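Local coordinates for protein ferulic acid esterase, AmCE1/Fae1A (Anaeromyces mucronatus, PDB 5CXX) that probably hydrolyses feruloyl esters as a ferulic acid esterase of the alpha/beta-hydrolase fold, and is captured here with ferulic acid bound, at residues A80-L85 / M94-P99. Sequence-based numbering, arbitrary orientation.
Sequences AIPTNL and MIIVLP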
loop_
_atom_site.group_PDB
_atom_site.type_symbol
_atom_site.label_atom_id
_atom_site.label_comp_id
_atom_site.label_asym_id
_atom_site.label_seq_id
_atom_site.Cartn_x
_atom_site.Cartn_y
_atom_site.Cartn_z
ATOM N N ALA A 80 3.301 14.603 -2.516
ATOM C CA ALA A 80 4.086 15.289 -3.571
ATOM C C ALA A 80 4.361 14.401 -4.776
ATOM O O ALA A 80 4.356 14.889 -5.909
ATOM C CB ALA A 80 5.421 15.803 -3.015
ATOM N N ILE A 81 4.638 13.127 -4.546
ATOM C CA ILE A 81 5.099 12.272 -5.650
ATOM C C ILE A 81 4.100 12.137 -6.813
ATOM O O ILE A 81 4.499 12.333 -7.986
ATOM C CB ILE A 81 5.489 10.865 -5.087
ATOM C CG1 ILE A 81 6.904 10.957 -4.463
ATOM C CG2 ILE A 81 5.442 9.780 -6.212
ATOM C CD1 ILE A 81 7.323 9.661 -3.669
ATOM N N PRO A 82 2.808 11.860 -6.524
ATOM C CA PRO A 82 1.932 11.677 -7.713
ATOM C C PRO A 82 1.730 12.975 -8.484
ATOM O O PRO A 82 1.713 12.931 -9.727
ATOM C CB PRO A 82 0.600 11.180 -7.114
ATOM C CG PRO A 82 1.018 10.537 -5.769
ATOM C CD PRO A 82 2.159 11.438 -5.245
ATOM N N THR A 83 1.646 14.120 -7.802
ATOM C CA THR A 83 1.547 15.420 -8.508
ATOM C C THR A 83 2.802 15.750 -9.295
ATOM O O THR A 83 2.751 16.189 -10.432
ATOM C CB THR A 83 1.227 16.537 -7.470
ATOM O OG1 THR A 83 -0.116 16.333 -7.061
ATOM C CG2 THR A 83 1.387 17.958 -8.087
ATOM N N ASN A 84 3.950 15.533 -8.669
ATOM C CA ASN A 84 5.199 15.895 -9.322
ATOM C C ASN A 84 5.433 14.993 -10.532
ATOM O O ASN A 84 5.972 15.468 -11.539
ATOM C CB ASN A 84 6.366 15.813 -8.327
ATOM C CG ASN A 84 6.356 17.000 -7.352
ATOM O OD1 ASN A 84 5.833 18.092 -7.692
ATOM N ND2 ASN A 84 6.959 16.825 -6.172
ATOM N N LEU A 85 5.031 13.720 -10.435
ATOM C CA LEU A 85 5.120 12.850 -11.636
ATOM C C LEU A 85 4.101 13.268 -12.675
ATOM O O LEU A 85 4.399 13.267 -13.892
ATOM C CB LEU A 85 4.932 11.372 -11.257
ATOM C CG LEU A 85 6.090 10.727 -10.494
ATOM C CD1 LEU A 85 5.671 9.356 -9.865
ATOM C CD2 LEU A 85 7.326 10.580 -11.442
ATOM N N MET A 94 -5.221 10.814 -10.016
ATOM C CA MET A 94 -5.791 9.727 -9.251
ATOM C C MET A 94 -6.335 10.244 -7.931
ATOM O O MET A 94 -6.009 11.330 -7.508
ATOM C CB MET A 94 -4.712 8.618 -8.948
ATOM C CG MET A 94 -3.530 9.202 -8.173
ATOM S SD MET A 94 -2.202 7.980 -7.890
ATOM C CE MET A 94 -1.565 7.914 -9.553
ATOM N N ILE A 95 -7.158 9.402 -7.292
ATOM C CA ILE A 95 -7.616 9.607 -5.902
ATOM C C ILE A 95 -6.748 8.745 -4.982
ATOM O O ILE A 95 -6.499 7.573 -5.321
ATOM C CB ILE A 95 -9.083 9.173 -5.781
ATOM C CG1 ILE A 95 -10.004 10.152 -6.602
ATOM C CG2 ILE A 95 -9.502 9.141 -4.314
ATOM C CD1 ILE A 95 -11.423 9.598 -6.718
ATOM N N ILE A 96 -6.270 9.297 -3.873
ATOM C CA ILE A 96 -5.471 8.522 -2.922
ATOM C C ILE A 96 -6.289 8.379 -1.634
ATOM O O ILE A 96 -6.838 9.371 -1.112
ATOM C CB ILE A 96 -4.152 9.266 -2.595
ATOM C CG1 ILE A 96 -3.304 9.490 -3.872
ATOM C CG2 ILE A 96 -3.306 8.427 -1.520
ATOM C CD1 ILE A 96 -2.190 10.509 -3.517
ATOM N N VAL A 97 -6.416 7.144 -1.151
ATOM C CA VAL A 97 -7.135 6.868 0.108
ATOM C C VAL A 97 -6.153 6.311 1.129
ATOM O O VAL A 97 -5.427 5.361 0.838
ATOM C CB VAL A 97 -8.298 5.874 -0.148
ATOM C CG1 VAL A 97 -9.034 5.493 1.201
ATOM C CG2 VAL A 97 -9.320 6.472 -1.179
ATOM N N LEU A 98 -6.140 6.903 2.318
ATOM C CA LEU A 98 -5.289 6.408 3.440
ATOM C C LEU A 98 -6.225 5.844 4.503
ATOM O O LEU A 98 -6.828 6.590 5.305
ATOM C CB LEU A 98 -4.437 7.516 4.057
ATOM C CG LEU A 98 -3.668 8.406 3.080
ATOM C CD1 LEU A 98 -2.815 9.427 3.879
ATOM C CD2 LEU A 98 -2.800 7.524 2.153
ATOM N N PRO A 99 -6.392 4.520 4.532
ATOM C CA PRO A 99 -7.264 3.921 5.556
ATOM C C PRO A 99 -6.563 3.835 6.915
ATOM O O PRO A 99 -5.355 3.973 7.032
ATOM C CB PRO A 99 -7.523 2.498 5.046
ATOM C CG PRO A 99 -7.154 2.561 3.536
ATOM C CD PRO A 99 -5.950 3.522 3.530
#
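Pro82 points the CG corner of its pyrrolidine ring at the end of the Ile96 side chain, CG standing 3.9 Å from Ile96 CD1, so that the methyl meets the ring edge-on. The two belong to the second half of a beta-alpha-beta unit of the alpha/beta-hydrolase fold, in which strand 58-62 leads through helix 77-87 into strand 95-99, parallel to and beside the first strand in the central sheet. The contact is therefore helix-on-sheet packing, and it is small: 94 Å² is buried over both sides, more than half of it on Pro82. The backbones stay well apart, the nearest CA atoms, of Pro82 and Met94, being 8.1 Å from each other, so side chains alone bridge the layers. Ile96 has its CB turned toward the helix and holds CG1 anti to the carbonyl carbon (chi1 -60°); with chi2 extended at 167°, CD1 becomes the part that meets the ring, the two side chains crossing at about a right angle. Pro82, lacking an N-H, leaves the helix without a bond to the preceding turn, and the helix is kinked there; the next bonds, such as Asn84 N to Ala80 O at 2.9 Å, are regular. Phe262 of helix 255-266 also touches Pro82, while Val59 of the neighbouring strand packs against both Ile96 and Met94. All three contacting residues are buried, consistent with a purely apolar interface. Met94, just ahead of the strand, makes the second, looser touch: its chain is extended about CB-CG (chi2 -176°), and SD lies 4.3 Å from Pro82 CB.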